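PDB 2ZKT: 2,3-bisphosphoglycerate-independent phosphoglycerate mutase from Pyrococcus horikoshii, which probably catalyses the interconversion of 2-phosphoglycerate and 3-phosphoglycerate in glycolysis, with the metal-dependent chemistry of the alkaline phosphatase superfamily. Local coordinates for residues I10-L15 / I341-D346; T230-P235 / A259-F264. One frame throughout, in Å; residues are numbered along the deposited sequence.

Interaction 1: I10-L15 / I341-D346; sequences IILDGL and IAITGD. With ZN (zinc ion), chain G.
Ile-11 and Thr-344 meet because chi1 of Ile-11 (-66°) sets CG1 anti to the carbonyl carbon and chi2 (-60°) then folds CD1 toward the neighbouring strand, 3.3 Å from Thr-344 CG2, a contact short enough to be doubtful in detail. Strands 10-12 and 341-344 are central neighbours in the mixed sheet of this alkaline phosphatase-like fold, running parallel with 12° between these segments. The pairing is a regular ladder: Ile-10 N donates to Ala-342 O at 2.7 Å, Thr-344 N to Ile-10 O, and Leu-12 N to Thr-344 O. Thr-344 OG1 turns elsewhere, to Pro-362 O, while Ile-11 CG2 lies 3.6 Å from Asp-346 N. An alanine at Ile-11 would probably open a gap beside Thr-344 CG2 and the Asp-346 backbone N, where CD1 and CG2 now pack.

Past the strand ends both segments reach one zinc ion, Asp-13 through OD1 and Asp-346 through OD2, each at 2.3 Å, with Asp-13 OD2 a longer 2.7 Å from the metal; Ser-60 and His-347 complete the site. The two carboxylates bring like charges together, which the metal would probably offset. The second oxygen of Asp-346, OD1, accepts a weak hydrogen bond from Gly-14 N at 3.3 Å.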
ATOM      1  N   ILE B  10     -12.657 -14.292  -1.048  1.00 42.02           N
ATOM      2  CA  ILE B  10     -12.742 -12.839  -1.147  1.00 40.67           C
ATOM      3  C   ILE B  10     -12.401 -12.311  -2.544  1.00 41.35           C
ATOM      4  O   ILE B  10     -11.315 -12.572  -3.081  1.00 40.86           O
ATOM      5  CB  ILE B  10     -11.816 -12.212  -0.076  1.00 40.21           C
ATOM      6  CG1 ILE B  10     -12.327 -12.630   1.316  1.00 39.87           C
ATOM      7  CG2 ILE B  10     -11.761 -10.688  -0.214  1.00 37.88           C
ATOM      8  CD1 ILE B  10     -11.514 -12.071   2.454  1.00 41.28           C
ATOM      9  N   ILE B  11     -13.347 -11.582  -3.140  1.00 43.84           N
ATOM     10  CA  ILE B  11     -13.144 -11.010  -4.464  1.00 42.88           C
ATOM     11  C   ILE B  11     -13.039  -9.481  -4.451  1.00 44.74           C
ATOM     12  O   ILE B  11     -13.956  -8.766  -3.997  1.00 43.50           O
ATOM     13  CB  ILE B  11     -14.288 -11.396  -5.438  1.00 43.80           C
ATOM     14  CG1 ILE B  11     -14.266 -12.916  -5.700  1.00 41.54           C
ATOM     15  CG2 ILE B  11     -14.151 -10.616  -6.745  1.00 38.15           C
ATOM     16  CD1 ILE B  11     -12.965 -13.419  -6.314  1.00 47.45           C
ATOM     17  N   LEU B  12     -11.905  -8.989  -4.950  1.00 45.71           N
ATOM     18  CA  LEU B  12     -11.667  -7.559  -5.051  1.00 46.01           C
ATOM     19  C   LEU B  12     -11.849  -7.250  -6.539  1.00 46.97           C
ATOM     20  O   LEU B  12     -10.910  -7.345  -7.327  1.00 48.77           O
ATOM     21  CB  LEU B  12     -10.246  -7.225  -4.588  1.00 45.91           C
ATOM     22  CG  LEU B  12      -9.905  -7.773  -3.193  1.00 46.69           C
ATOM     23  CD1 LEU B  12      -8.594  -7.166  -2.751  1.00 46.17           C
ATOM     24  CD2 LEU B  12     -11.007  -7.434  -2.193  1.00 42.89           C
ATOM     25  N   ASP B  13     -13.088  -6.914  -6.902  1.00 46.75           N
ATOM     26  CA  ASP B  13     -13.488  -6.618  -8.277  1.00 45.78           C
ATOM     27  C   ASP B  13     -12.464  -5.799  -9.075  1.00 45.20           C
ATOM     28  O   ASP B  13     -11.997  -4.745  -8.625  1.00 43.75           O
ATOM     29  CB  ASP B  13     -14.849  -5.903  -8.249  1.00 45.95           C
ATOM     30  CG  ASP B  13     -15.717  -6.238  -9.448  1.00 50.35           C
ATOM     31  OD1 ASP B  13     -15.446  -5.698 -10.546  1.00 56.62           O
ATOM     32  OD2 ASP B  13     -16.664  -7.057  -9.294  1.00 59.31           O
ATOM     33  N   GLY B  14     -12.116  -6.305 -10.259  1.00 44.34           N
ATOM     34  CA  GLY B  14     -11.160  -5.620 -11.124  1.00 43.01           C
ATOM     35  C   GLY B  14      -9.764  -5.436 -10.539  1.00 44.86           C
ATOM     36  O   GLY B  14      -9.018  -4.556 -10.968  1.00 42.59           O
ATOM     37  N   LEU B  15      -9.400  -6.282  -9.576  1.00 44.58           N
ATOM     38  CA  LEU B  15      -8.092  -6.201  -8.922  1.00 43.97           C
ATOM     39  C   LEU B  15      -6.888  -6.083  -9.863  1.00 44.19           C
ATOM     40  O   LEU B  15      -6.074  -5.158  -9.740  1.00 45.02           O
ATOM     41  CB  LEU B  15      -7.898  -7.418  -8.013  1.00 43.20           C
ATOM     42  CG  LEU B  15      -6.643  -7.413  -7.140  1.00 44.33           C
ATOM     43  CD1 LEU B  15      -6.605  -6.150  -6.275  1.00 38.57           C
ATOM     44  CD2 LEU B  15      -6.654  -8.668  -6.269  1.00 42.42           C
ATOM     45  N   ILE B 341      -8.706 -19.515   3.435  1.00 43.17           N
ATOM     46  CA  ILE B 341      -8.997 -18.245   2.788  1.00 44.18           C
ATOM     47  C   ILE B 341      -8.359 -18.052   1.410  1.00 42.04           C
ATOM     48  O   ILE B 341      -7.181 -18.364   1.183  1.00 43.76           O
ATOM     49  CB  ILE B 341      -8.607 -17.054   3.709  1.00 44.01           C
ATOM     50  CG1 ILE B 341      -9.039 -15.732   3.063  1.00 44.69           C
ATOM     51  CG2 ILE B 341      -7.115 -17.059   3.957  1.00 47.52           C
ATOM     52  CD1 ILE B 341      -8.859 -14.520   3.967  1.00 46.46           C
ATOM     53  N   ALA B 342      -9.166 -17.531   0.484  1.00 40.97           N
ATOM     54  CA  ALA B 342      -8.706 -17.278  -0.870  1.00 39.34           C
ATOM     55  C   ALA B 342      -9.058 -15.841  -1.242  1.00 40.39           C
ATOM     56  O   ALA B 342     -10.161 -15.360  -0.956  1.00 41.48           O
ATOM     57  CB  ALA B 342      -9.358 -18.266  -1.849  1.00 37.68           C
ATOM     58  N   ILE B 343      -8.119 -15.148  -1.874  1.00 39.67           N
ATOM     59  CA  ILE B 343      -8.359 -13.769  -2.270  1.00 40.77           C
ATOM     60  C   ILE B 343      -7.911 -13.536  -3.705  1.00 41.58           C
ATOM     61  O   ILE B 343      -6.808 -13.922  -4.103  1.00 42.83           O
ATOM     62  CB  ILE B 343      -7.598 -12.789  -1.347  1.00 41.39           C
ATOM     63  CG1 ILE B 343      -8.076 -12.962   0.100  1.00 40.86           C
ATOM     64  CG2 ILE B 343      -7.807 -11.350  -1.828  1.00 39.84           C
ATOM     65  CD1 ILE B 343      -7.276 -12.177   1.128  1.00 40.60           C
ATOM     66  N   THR B 344      -8.771 -12.912  -4.496  1.00 41.74           N
ATOM     67  CA  THR B 344      -8.397 -12.607  -5.870  1.00 41.71           C
ATOM     68  C   THR B 344      -9.397 -11.621  -6.466  1.00 41.95           C
ATOM     69  O   THR B 344     -10.200 -11.014  -5.772  1.00 41.51           O
ATOM     70  CB  THR B 344      -8.399 -13.918  -6.673  1.00 40.92           C
ATOM     71  OG1 THR B 344      -7.807 -13.688  -7.956  1.00 40.39           O
ATOM     72  CG2 THR B 344      -9.837 -14.410  -6.879  1.00 41.50           C
ATOM     73  N   GLY B 345      -9.300 -11.441  -7.791  1.00 42.28           N
ATOM     74  CA  GLY B 345     -10.303 -10.636  -8.472  1.00 43.68           C
ATOM     75  C   GLY B 345     -11.038 -11.486  -9.510  1.00 44.22           C
ATOM     76  O   GLY B 345     -10.515 -12.465 -10.025  1.00 46.89           O
ATOM     77  N   ASP B 346     -12.309 -11.119  -9.765  1.00 43.99           N
ATOM     78  CA  ASP B 346     -13.047 -11.829 -10.805  1.00 45.53           C
ATOM     79  C   ASP B 346     -12.463 -11.548 -12.198  1.00 43.97           C
ATOM     80  O   ASP B 346     -12.752 -12.229 -13.177  1.00 46.59           O
ATOM     81  CB  ASP B 346     -14.519 -11.400 -10.741  1.00 46.35           C
ATOM     82  CG  ASP B 346     -14.619  -9.884 -10.854  1.00 51.94           C
ATOM     83  OD1 ASP B 346     -13.755  -9.208 -10.286  1.00 54.05           O
ATOM     84  OD2 ASP B 346     -15.554  -9.398 -11.488  1.00 64.62           O
TER
HETATM   85 ZN    ZN G 414     -16.292  -7.299 -11.918  1.00 55.00          ZN

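Interaction 2: T230-P235 / A259-F264; sequences TYPNIP and ARAVGF
Loop 230-235 meets the C-terminal end of helix 253-261, which closes in a Schellman motif, at Ala-261 and Val-262. Gly-263 has a positive phi, and two backbone bonds run back into the last turn: Gly-263 N to Arg-260 O at 3.0 Å and Phe-264 N to Ala-259 O at 2.9 Å. The carbonyl of Ala-261 is taken from outside the helix, for Tyr-231 OH donates to Ala-261 O at 2.7 Å. The donor stands at 152° to the C=O bond and 25° off the carbonyl plane. Chi1 of Tyr-231 (-178°) sets CG anti to the backbone N, and the hydroxyl at the far end of the ring reaches this oxygen.

Ala-261 also supplies the apolar centre of the contact. Its CB packs against Tyr-231 CE1 at 4.0 Å and against Pro-232 CD at 4.1 Å, so the methyl touches the aromatic ring and the proline together. Pro-232 CD also lies 3.3 Å above one face of the Tyr-231 ring, offset toward its rim. Lys-93 makes a cation-pi contact with that ring.

In the fold, helix 253-261 is the crossover of a beta-alpha-beta unit between parallel strands 246-249 and 265-267, whereas loop 230-235 follows strand 222-229 of the separate antiparallel sheet. The contact therefore joins the way out of one sheet to a helix belonging to the other. Helix 80-86 packs here too, Phe-82 touching both Pro-232 and Ala-261.

Further along the loop, Asn-233 is the centre of an inverse gamma turn, closed by Ile-234 N to Pro-232 O at 2.8 Å. Beyond that turn Ile-234 starts out toward the helix end, and its CD1 lies 4.4 Å from Val-262 CG1.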
ATOM      1  N   THR B 230     -31.510 -15.838 -19.390  1.00 58.20           N
ATOM      2  CA  THR B 230     -32.379 -16.842 -18.780  1.00 57.38           C
ATOM      3  C   THR B 230     -31.570 -17.383 -17.600  1.00 56.64           C
ATOM      4  O   THR B 230     -30.467 -16.893 -17.313  1.00 55.82           O
ATOM      5  CB  THR B 230     -32.680 -18.019 -19.758  1.00 57.25           C
ATOM      6  OG1 THR B 230     -31.507 -18.840 -19.905  1.00 59.13           O
ATOM      7  CG2 THR B 230     -33.072 -17.493 -21.135  1.00 55.78           C
ATOM      8  N   TYR B 231     -32.115 -18.381 -16.909  1.00 55.10           N
ATOM      9  CA  TYR B 231     -31.396 -18.989 -15.793  1.00 54.41           C
ATOM     10  C   TYR B 231     -30.162 -19.685 -16.409  1.00 53.76           C
ATOM     11  O   TYR B 231     -30.243 -20.248 -17.508  1.00 53.47           O
ATOM     12  CB  TYR B 231     -32.290 -20.028 -15.102  1.00 54.20           C
ATOM     13  CG  TYR B 231     -31.647 -20.680 -13.898  1.00 51.53           C
ATOM     14  CD1 TYR B 231     -31.599 -20.018 -12.665  1.00 53.40           C
ATOM     15  CD2 TYR B 231     -31.096 -21.962 -13.985  1.00 53.17           C
ATOM     16  CE1 TYR B 231     -31.020 -20.618 -11.540  1.00 54.44           C
ATOM     17  CE2 TYR B 231     -30.510 -22.576 -12.869  1.00 51.08           C
ATOM     18  CZ  TYR B 231     -30.475 -21.898 -11.651  1.00 55.68           C
ATOM     19  OH  TYR B 231     -29.894 -22.490 -10.549  1.00 53.71           O
ATOM     20  N   PRO B 232     -29.008 -19.657 -15.714  1.00 52.65           N
ATOM     21  CA  PRO B 232     -27.809 -20.307 -16.272  1.00 54.24           C
ATOM     22  C   PRO B 232     -27.904 -21.842 -16.375  1.00 54.72           C
ATOM     23  O   PRO B 232     -28.487 -22.504 -15.507  1.00 54.13           O
ATOM     24  CB  PRO B 232     -26.701 -19.847 -15.322  1.00 52.53           C
ATOM     25  CG  PRO B 232     -27.417 -19.760 -14.006  1.00 53.42           C
ATOM     26  CD  PRO B 232     -28.730 -19.088 -14.382  1.00 53.21           C
ATOM     27  N   ASN B 233     -27.336 -22.396 -17.450  1.00 55.49           N
ATOM     28  CA  ASN B 233     -27.337 -23.847 -17.669  1.00 56.83           C
ATOM     29  C   ASN B 233     -26.313 -24.520 -16.751  1.00 57.43           C
ATOM     30  O   ASN B 233     -25.225 -24.908 -17.188  1.00 57.64           O
ATOM     31  CB  ASN B 233     -26.988 -24.174 -19.133  1.00 57.46           C
ATOM     32  CG  ASN B 233     -26.969 -25.680 -19.409  1.00 59.97           C
ATOM     33  OD1 ASN B 233     -26.389 -26.138 -20.401  1.00 63.87           O
ATOM     34  ND2 ASN B 233     -27.614 -26.453 -18.534  1.00 60.66           N
ATOM     35  N   ILE B 234     -26.653 -24.647 -15.470  1.00 58.12           N
ATOM     36  CA  ILE B 234     -25.745 -25.288 -14.533  1.00 58.15           C
ATOM     37  C   ILE B 234     -26.349 -26.621 -14.114  1.00 59.31           C
ATOM     38  O   ILE B 234     -27.564 -26.717 -13.899  1.00 59.25           O
ATOM     39  CB  ILE B 234     -25.510 -24.432 -13.276  1.00 57.72           C
ATOM     40  CG1 ILE B 234     -26.834 -24.203 -12.548  1.00 56.15           C
ATOM     41  CG2 ILE B 234     -24.869 -23.105 -13.660  1.00 57.16           C
ATOM     42  CD1 ILE B 234     -26.651 -23.731 -11.127  1.00 52.03           C
ATOM     43  N   PRO B 235     -25.506 -27.669 -13.997  1.00 61.01           N
ATOM     44  CA  PRO B 235     -25.949 -29.014 -13.601  1.00 62.07           C
ATOM     45  C   PRO B 235     -26.780 -28.956 -12.319  1.00 62.43           C
ATOM     46  O   PRO B 235     -27.980 -29.253 -12.316  1.00 62.96           O
ATOM     47  CB  PRO B 235     -24.624 -29.762 -13.392  1.00 63.32           C
ATOM     48  CG  PRO B 235     -23.704 -29.101 -14.369  1.00 62.19           C
ATOM     49  CD  PRO B 235     -24.039 -27.633 -14.183  1.00 61.89           C
ATOM     50  N   ALA B 259     -24.767 -15.060  -7.602  1.00 47.54           N
ATOM     51  CA  ALA B 259     -24.657 -15.823  -6.365  1.00 47.83           C
ATOM     52  C   ALA B 259     -25.986 -16.496  -6.020  1.00 48.30           C
ATOM     53  O   ALA B 259     -26.014 -17.669  -5.630  1.00 49.62           O
ATOM     54  CB  ALA B 259     -24.214 -14.912  -5.234  1.00 47.45           C
ATOM     55  N   ARG B 260     -27.090 -15.758  -6.170  1.00 47.79           N
ATOM     56  CA  ARG B 260     -28.416 -16.310  -5.871  1.00 49.32           C
ATOM     57  C   ARG B 260     -28.758 -17.444  -6.825  1.00 46.64           C
ATOM     58  O   ARG B 260     -29.240 -18.501  -6.403  1.00 48.45           O
ATOM     59  CB  ARG B 260     -29.498 -15.217  -5.948  1.00 49.18           C
ATOM     60  CG  ARG B 260     -29.727 -14.510  -4.610  1.00 53.56           C
ATOM     61  CD  ARG B 260     -30.556 -13.234  -4.727  1.00 53.05           C
ATOM     62  NE  ARG B 260     -30.706 -12.602  -3.414  1.00 58.00           N
ATOM     63  CZ  ARG B 260     -31.024 -11.320  -3.217  1.00 59.88           C
ATOM     64  NH1 ARG B 260     -31.231 -10.510  -4.255  1.00 62.89           N
ATOM     65  NH2 ARG B 260     -31.120 -10.845  -1.980  1.00 59.62           N
ATOM     66  N   ALA B 261     -28.507 -17.219  -8.117  1.00 46.09           N
ATOM     67  CA  ALA B 261     -28.787 -18.240  -9.121  1.00 45.76           C
ATOM     68  C   ALA B 261     -28.098 -19.576  -8.790  1.00 45.61           C
ATOM     69  O   ALA B 261     -28.700 -20.629  -8.964  1.00 47.67           O
ATOM     70  CB  ALA B 261     -28.360 -17.750 -10.511  1.00 44.46           C
ATOM     71  N   VAL B 262     -26.852 -19.546  -8.305  1.00 46.40           N
ATOM     72  CA  VAL B 262     -26.166 -20.805  -8.006  1.00 45.38           C
ATOM     73  C   VAL B 262     -26.453 -21.358  -6.605  1.00 45.57           C
ATOM     74  O   VAL B 262     -25.924 -22.411  -6.223  1.00 45.84           O
ATOM     75  CB  VAL B 262     -24.626 -20.703  -8.247  1.00 45.39           C
ATOM     76  CG1 VAL B 262     -24.370 -20.296  -9.697  1.00 43.27           C
ATOM     77  CG2 VAL B 262     -23.985 -19.703  -7.283  1.00 47.14           C
ATOM     78  N   GLY B 263     -27.293 -20.649  -5.845  1.00 45.87           N
ATOM     79  CA  GLY B 263     -27.683 -21.154  -4.531  1.00 44.67           C
ATOM     80  C   GLY B 263     -27.180 -20.515  -3.249  1.00 45.67           C
ATOM     81  O   GLY B 263     -27.355 -21.092  -2.172  1.00 45.64           O
ATOM     82  N   PHE B 264     -26.558 -19.341  -3.333  1.00 45.89           N
ATOM     83  CA  PHE B 264     -26.063 -18.684  -2.120  1.00 47.89           C
ATOM     84  C   PHE B 264     -27.160 -17.893  -1.404  1.00 49.39           C
ATOM     85  O   PHE B 264     -28.142 -17.468  -2.030  1.00 48.99           O
ATOM     86  CB  PHE B 264     -24.914 -17.723  -2.470  1.00 48.02           C
ATOM     87  CG  PHE B 264     -23.596 -18.406  -2.702  1.00 48.99           C
ATOM     88  CD1 PHE B 264     -23.361 -19.119  -3.881  1.00 49.58           C
ATOM     89  CD2 PHE B 264     -22.584 -18.342  -1.740  1.00 49.89           C
ATOM     90  CE1 PHE B 264     -22.132 -19.751  -4.095  1.00 53.19           C
ATOM     91  CE2 PHE B 264     -21.354 -18.973  -1.948  1.00 49.64           C
ATOM     92  CZ  PHE B 264     -21.126 -19.677  -3.122  1.00 48.84           C
TER

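In the fold
Interaction 1 lies in the middle of the mixed sheet and interaction 2 toward one edge, beside the outermost strand 265-267; their centres are 20 Å apart and their nearest atoms about 10 Å, without touching. Strand 296-301 spans part of this interval: Phe-298 touches Ile-11 of interaction 1 and Phe-264 of segment 259-264. Only interaction 1 contributes metal ligands. The side chain of Asp-13 is also about 4 Å from a second zinc ion, held by Asp-305, His-309 and His-356, which places interaction 1 at a two-metal centre, probably the active site as in other members of the alkaline phosphatase superfamily. Interaction 2 instead ties the connection from the antiparallel sheet to the flank of the metal-bearing one.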